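Local coordinates for protein peptidoglycan hydrolase FlgJ (Sphingomonas sp. A1, PDB 3VWO) that probably hydrolyses peptidoglycan as a flagellum-specific muramidase, so that the flagellar rod can be assembled in the periplasm; this chain is its C-terminal, family 73 glycosidase domain, at residues D6-Q11 against Q93-Y98. Sequence-based numbering, arbitrary orientation.
Sequences DATWPQ and QAFQDY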
loop_
_atom_site.group_PDB
_atom_site.type_symbol
_atom_site.label_atom_id
_atom_site.label_comp_id
_atom_site.label_asym_id
_atom_site.label_seq_id
_atom_site.Cartn_x
_atom_site.Cartn_y
_atom_site.Cartn_z
ATOM N N ASP A 6 1.744 -14.522 3.880
ATOM C CA ASP A 6 1.192 -15.152 5.078
ATOM C C ASP A 6 0.947 -14.146 6.197
ATOM O O ASP A 6 -0.035 -14.247 6.932
ATOM C CB ASP A 6 2.106 -16.277 5.581
ATOM C CG ASP A 6 2.193 -17.433 4.609
ATOM O OD1 ASP A 6 1.288 -17.564 3.759
ATOM O OD2 ASP A 6 3.165 -18.213 4.696
ATOM N N ALA A 7 1.837 -13.168 6.318
ATOM C CA ALA A 7 1.722 -12.173 7.378
ATOM C C ALA A 7 0.670 -11.105 7.080
ATOM O O ALA A 7 0.136 -10.477 7.994
ATOM C CB ALA A 7 3.077 -11.521 7.640
ATOM N N THR A 8 0.370 -10.892 5.804
ATOM C CA THR A 8 -0.470 -9.758 5.440
ATOM C C THR A 8 -1.898 -10.138 5.061
ATOM O O THR A 8 -2.829 -9.369 5.310
ATOM C CB THR A 8 0.171 -8.912 4.324
ATOM O OG1 THR A 8 0.367 -9.721 3.159
ATOM C CG2 THR A 8 1.514 -8.360 4.789
ATOM N N TRP A 9 -2.075 -11.318 4.473
ATOM C CA TRP A 9 -3.404 -11.691 3.956
ATOM C C TRP A 9 -4.562 -11.585 4.967
ATOM O O TRP A 9 -5.605 -11.015 4.639
ATOM C CB TRP A 9 -3.399 -13.063 3.262
ATOM C CG TRP A 9 -4.575 -13.245 2.321
ATOM C CD1 TRP A 9 -4.607 -12.961 0.986
ATOM C CD2 TRP A 9 -5.883 -13.733 2.656
ATOM N NE1 TRP A 9 -5.849 -13.248 0.466
ATOM C CE2 TRP A 9 -6.649 -13.724 1.473
ATOM C CE3 TRP A 9 -6.477 -14.181 3.840
ATOM C CZ2 TRP A 9 -7.979 -14.141 1.440
ATOM C CZ3 TRP A 9 -7.795 -14.596 3.805
ATOM C CH2 TRP A 9 -8.533 -14.573 2.613
ATOM N N PRO A 10 -4.392 -12.131 6.188
ATOM C CA PRO A 10 -5.477 -12.000 7.170
ATOM C C PRO A 10 -5.893 -10.553 7.430
ATOM O O PRO A 10 -7.083 -10.246 7.411
ATOM C CB PRO A 10 -4.864 -12.597 8.438
ATOM C CG PRO A 10 -3.904 -13.591 7.939
ATOM C CD PRO A 10 -3.312 -13.000 6.694
ATOM N N GLN A 11 -4.921 -9.675 7.659
ATOM C CA GLN A 11 -5.211 -8.259 7.886
ATOM C C GLN A 11 -5.698 -7.567 6.618
ATOM O O GLN A 11 -6.463 -6.600 6.676
ATOM C CB GLN A 11 -3.977 -7.545 8.443
ATOM C CG GLN A 11 -3.564 -8.005 9.836
ATOM C CD GLN A 11 -2.858 -9.349 9.839
ATOM O OE1 GLN A 11 -2.439 -9.846 8.793
ATOM N NE2 GLN A 11 -2.728 -9.947 11.019
ATOM N N GLN A 93 -3.321 -2.607 12.176
ATOM C CA GLN A 93 -3.486 -1.168 12.306
ATOM C C GLN A 93 -3.149 -0.455 10.994
ATOM O O GLN A 93 -3.821 0.507 10.614
ATOM C CB GLN A 93 -2.610 -0.651 13.448
ATOM C CG GLN A 93 -2.941 0.749 13.896
ATOM C CD GLN A 93 -2.282 1.097 15.212
ATOM O OE1 GLN A 93 -1.077 1.335 15.270
ATOM N NE2 GLN A 93 -3.071 1.117 16.281
ATOM N N ALA A 94 -2.109 -0.931 10.309
ATOM C CA ALA A 94 -1.701 -0.363 9.025
ATOM C C ALA A 94 -2.799 -0.518 7.964
ATOM O O ALA A 94 -3.158 0.438 7.265
ATOM C CB ALA A 94 -0.431 -1.028 8.546
ATOM N N PHE A 95 -3.323 -1.729 7.841
ATOM C CA PHE A 95 -4.389 -1.986 6.866
ATOM C C PHE A 95 -5.662 -1.195 7.176
ATOM O O PHE A 95 -6.302 -0.669 6.267
ATOM C CB PHE A 95 -4.694 -3.486 6.765
ATOM C CG PHE A 95 -3.742 -4.241 5.873
ATOM C CD1 PHE A 95 -3.928 -4.263 4.503
ATOM C CD2 PHE A 95 -2.662 -4.928 6.409
ATOM C CE1 PHE A 95 -3.060 -4.956 3.678
ATOM C CE2 PHE A 95 -1.788 -5.623 5.591
ATOM C CZ PHE A 95 -1.989 -5.636 4.223
ATOM N N GLN A 96 -6.021 -1.102 8.454
ATOM C CA GLN A 96 -7.193 -0.330 8.863
ATOM C C GLN A 96 -7.020 1.155 8.559
ATOM O O GLN A 96 -7.975 1.832 8.176
ATOM C CB GLN A 96 -7.479 -0.519 10.353
ATOM C CG GLN A 96 -7.889 -1.930 10.742
ATOM C CD GLN A 96 -9.386 -2.154 10.662
ATOM O OE1 GLN A 96 -10.100 -1.436 9.957
ATOM N NE2 GLN A 96 -9.871 -3.150 11.393
ATOM N N ASP A 97 -5.809 1.670 8.753
ATOM C CA ASP A 97 -5.555 3.067 8.437
ATOM C C ASP A 97 -5.667 3.295 6.932
ATOM O O ASP A 97 -6.224 4.306 6.488
ATOM C CB ASP A 97 -4.191 3.529 8.977
ATOM C CG ASP A 97 -4.083 5.044 9.052
ATOM O OD1 ASP A 97 -5.111 5.692 9.338
ATOM O OD2 ASP A 97 -2.984 5.590 8.821
ATOM N N TYR A 98 -5.166 2.345 6.143
ATOM C CA TYR A 98 -5.261 2.433 4.682
ATOM C C TYR A 98 -6.723 2.457 4.227
ATOM O O TYR A 98 -7.101 3.271 3.383
ATOM C CB TYR A 98 -4.516 1.273 4.012
ATOM C CG TYR A 98 -4.797 1.113 2.525
ATOM C CD1 TYR A 98 -4.062 1.812 1.575
ATOM C CD2 TYR A 98 -5.791 0.253 2.077
ATOM C CE1 TYR A 98 -4.318 1.660 0.213
ATOM C CE2 TYR A 98 -6.054 0.099 0.728
ATOM C CZ TYR A 98 -5.313 0.800 -0.199
ATOM O OH TYR A 98 -5.579 0.634 -1.539
#
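In the helical part of this lysozyme-like domain, Phe95 of helix 91-104 bears on one turn of helix 2-19 between Thr8 and Gln11, a worked example of one aromatic side chain bridging two helices. Its CG stands beside the backbone N and roughly anti to the carbonyl carbon (chi1 -82°), and with CB already directed at helix 2-19 this carries the ring up to the backbone of Thr8 and Gln11. Gln11 CB lies 3.6 Å from Phe95 CD2. The carbonyl of Gln11 follows: Gln11 C lies over one face of the ring, nearer its rim than its middle, 3.9 Å from Phe95 CG, and Gln11 O is 3.6 Å from Phe95 CB. At the far end of the ring, Thr8 CB rests 3.9 Å from Phe95 CZ, while Thr8 O approaches CE2 obliquely. The hydroxyl of Thr8 bonds to Phe4 O, one turn back in its own helix, while its CB faces the ring. Phe95 also touches Ala12 and Ala15 farther along helix 2-19, and meets the ring of Phe53 nearly at right angles. Replacing the ring by the methyl of an alanine would probably leave Thr8 CB and Gln11 CB without their apolar neighbour and open a gap between the helices. The arrangement is apolar helix-to-helix packing within the mainly helical lysozyme-like domain of family 73 glycosidases.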